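Local coordinates for dihydrofolate reductase, putative (Aspergillus flavus, PDB 6DRS), which probably catalyses the NADPH-dependent reduction of dihydrofolate to tetrahydrofolate, and here binds NADP together with a diaminoquinazoline inhibitor, at residues I16-E20 with K21-G25. Sequence-based numbering, arbitrary orientation.
Sequences IPTRE and KTLLG
A beta hairpin at the surface of the dihydrofolate reductase fold joins strand 7-17 to strand 22-27, and its last antiparallel pairs are Ile16 with Leu23 and Pro17 with Thr22. Ile16 and Leu23 form a hydrogen-bonded pair: Ile16 N reaches Leu23 O at 2.8 Å in a nearly straight bond (172° at the hydrogen), and Leu23 N returns one to Ile16 O at 2.8 Å. Pro17, which has no N-H to give, suits the next, non-hydrogen-bonded position opposite Thr22, where none is needed to hold Thr22; Thr22 CA makes a weak CH...O contact with Ile16 O, 3.5 Å away.

At the turn, Lys21 O receives two bonds from Thr18. Thr18 N, 2.9 Å from Lys21 O, lies above the carbonyl plane, whereas Thr18 OG1 comes in that plane, on a lone pair, at an unusually short 2.5 Å. A chi1 of 74° sets OG1 between the backbone N and the carbonyl carbon and sends the methyl CG2 across the strands, where it meets Leu23 CD1 at 3.7 Å, the two side chains crossing at about a right angle. Branched Ile16 lies on the same face as Leu23, and its CD1 extends to Gly25 CA at 3.8 Å; glycine suits this place because CD1 already occupies the spot where a side chain would begin. The Ile16 and Leu23 side chains both touch Phe198 of strand 197-198. Thr22 N donates to carboxylate OE1 of Glu203, outside the hairpin.

Two donors of one residue thus share Lys21 O, and the hydroxyl bond probably fixes the rotation that sets CG2 against Leu23 CD1.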
loop_
_atom_site.group_PDB
_atom_site.type_symbol
_atom_site.label_atom_id
_atom_site.label_comp_id
_atom_site.label_asym_id
_atom_site.label_seq_id
_atom_site.Cartn_x
_atom_site.Cartn_y
_atom_site.Cartn_z
ATOM N N ILE A 16 3.840 16.603 -10.080
ATOM C CA ILE A 16 4.264 17.010 -11.426
ATOM C C ILE A 16 3.388 18.175 -11.898
ATOM O O ILE A 16 2.257 17.987 -12.373
ATOM C CB ILE A 16 4.227 15.827 -12.405
ATOM C CG1 ILE A 16 5.009 14.633 -11.849
ATOM C CG2 ILE A 16 4.750 16.255 -13.771
ATOM C CD1 ILE A 16 4.594 13.317 -12.451
ATOM N N PRO A 17 3.907 19.400 -11.765
ATOM C CA PRO A 17 3.083 20.556 -12.195
ATOM C C PRO A 17 2.953 20.500 -13.721
ATOM O O PRO A 17 3.952 20.346 -14.403
ATOM C CB PRO A 17 3.909 21.780 -11.779
ATOM C CG PRO A 17 4.790 21.250 -10.665
ATOM C CD PRO A 17 5.157 19.853 -11.135
ATOM N N THR A 18 1.734 20.530 -14.224
ATOM C CA THR A 18 1.534 20.745 -15.648
ATOM C C THR A 18 0.774 22.067 -15.824
ATOM O O THR A 18 0.315 22.639 -14.822
ATOM C CB THR A 18 0.791 19.565 -16.273
ATOM O OG1 THR A 18 -0.562 19.682 -15.837
ATOM C CG2 THR A 18 1.356 18.234 -15.836
ATOM N N ARG A 19 0.624 22.541 -17.065
ATOM C CA ARG A 19 -0.093 23.799 -17.317
ATOM C C ARG A 19 -1.488 23.751 -16.670
ATOM O O ARG A 19 -1.882 24.696 -16.001
ATOM C CB ARG A 19 -0.145 24.127 -18.815
ATOM C CG ARG A 19 0.075 25.603 -19.134
ATOM C CD ARG A 19 -0.388 26.057 -20.512
ATOM N NE ARG A 19 -1.794 25.746 -20.766
ATOM C CZ ARG A 19 -2.835 26.546 -20.520
ATOM N NH1 ARG A 19 -2.657 27.804 -20.153
ATOM N NH2 ARG A 19 -4.063 26.075 -20.639
ATOM N N GLU A 20 -2.207 22.643 -16.822
ATOM C CA GLU A 20 -3.619 22.546 -16.412
ATOM C C GLU A 20 -3.751 22.171 -14.924
ATOM O O GLU A 20 -4.663 22.642 -14.267
ATOM C CB GLU A 20 -4.378 21.577 -17.322
ATOM C CG GLU A 20 -3.844 21.543 -18.747
ATOM C CD GLU A 20 -2.623 20.653 -18.977
ATOM O OE1 GLU A 20 -2.747 19.667 -19.731
ATOM O OE2 GLU A 20 -1.539 20.949 -18.415
ATOM N N LYS A 21 -2.867 21.334 -14.375
ATOM C CA LYS A 21 -2.999 20.917 -12.964
ATOM C C LYS A 21 -1.705 20.252 -12.499
ATOM O O LYS A 21 -0.886 19.855 -13.320
ATOM C CB LYS A 21 -4.171 19.948 -12.799
ATOM C CG LYS A 21 -4.146 18.735 -13.713
ATOM C CD LYS A 21 -5.385 17.895 -13.592
ATOM C CE LYS A 21 -5.413 16.776 -14.607
ATOM N NZ LYS A 21 -6.678 16.007 -14.524
ATOM N N THR A 22 -1.510 20.159 -11.191
ATOM C CA THR A 22 -0.460 19.315 -10.671
ATOM C C THR A 22 -0.935 17.859 -10.701
ATOM O O THR A 22 -1.957 17.514 -10.089
ATOM C CB THR A 22 -0.086 19.709 -9.244
ATOM O OG1 THR A 22 0.323 21.076 -9.315
ATOM C CG2 THR A 22 1.025 18.856 -8.671
ATOM N N LEU A 23 -0.203 17.019 -11.425
ATOM C CA LEU A 23 -0.432 15.567 -11.416
ATOM C C LEU A 23 0.329 14.963 -10.224
ATOM O O LEU A 23 1.277 15.594 -9.677
ATOM C CB LEU A 23 0.074 14.966 -12.732
ATOM C CG LEU A 23 -0.696 15.359 -13.991
ATOM C CD1 LEU A 23 0.027 14.877 -15.242
ATOM C CD2 LEU A 23 -2.134 14.843 -13.956
ATOM N N LEU A 24 -0.095 13.758 -9.822
ATOM C CA LEU A 24 0.553 13.014 -8.722
ATOM C C LEU A 24 1.131 11.709 -9.297
ATOM O O LEU A 24 0.397 10.747 -9.539
ATOM C CB LEU A 24 -0.485 12.749 -7.625
ATOM C CG LEU A 24 -1.056 13.987 -6.918
ATOM C CD1 LEU A 24 -2.078 13.562 -5.878
ATOM C CD2 LEU A 24 0.048 14.831 -6.277
ATOM N N GLY A 25 2.423 11.717 -9.593
ATOM C CA GLY A 25 3.030 10.597 -10.271
ATOM C C GLY A 25 3.332 9.496 -9.265
ATOM O O GLY A 25 3.787 9.794 -8.147
#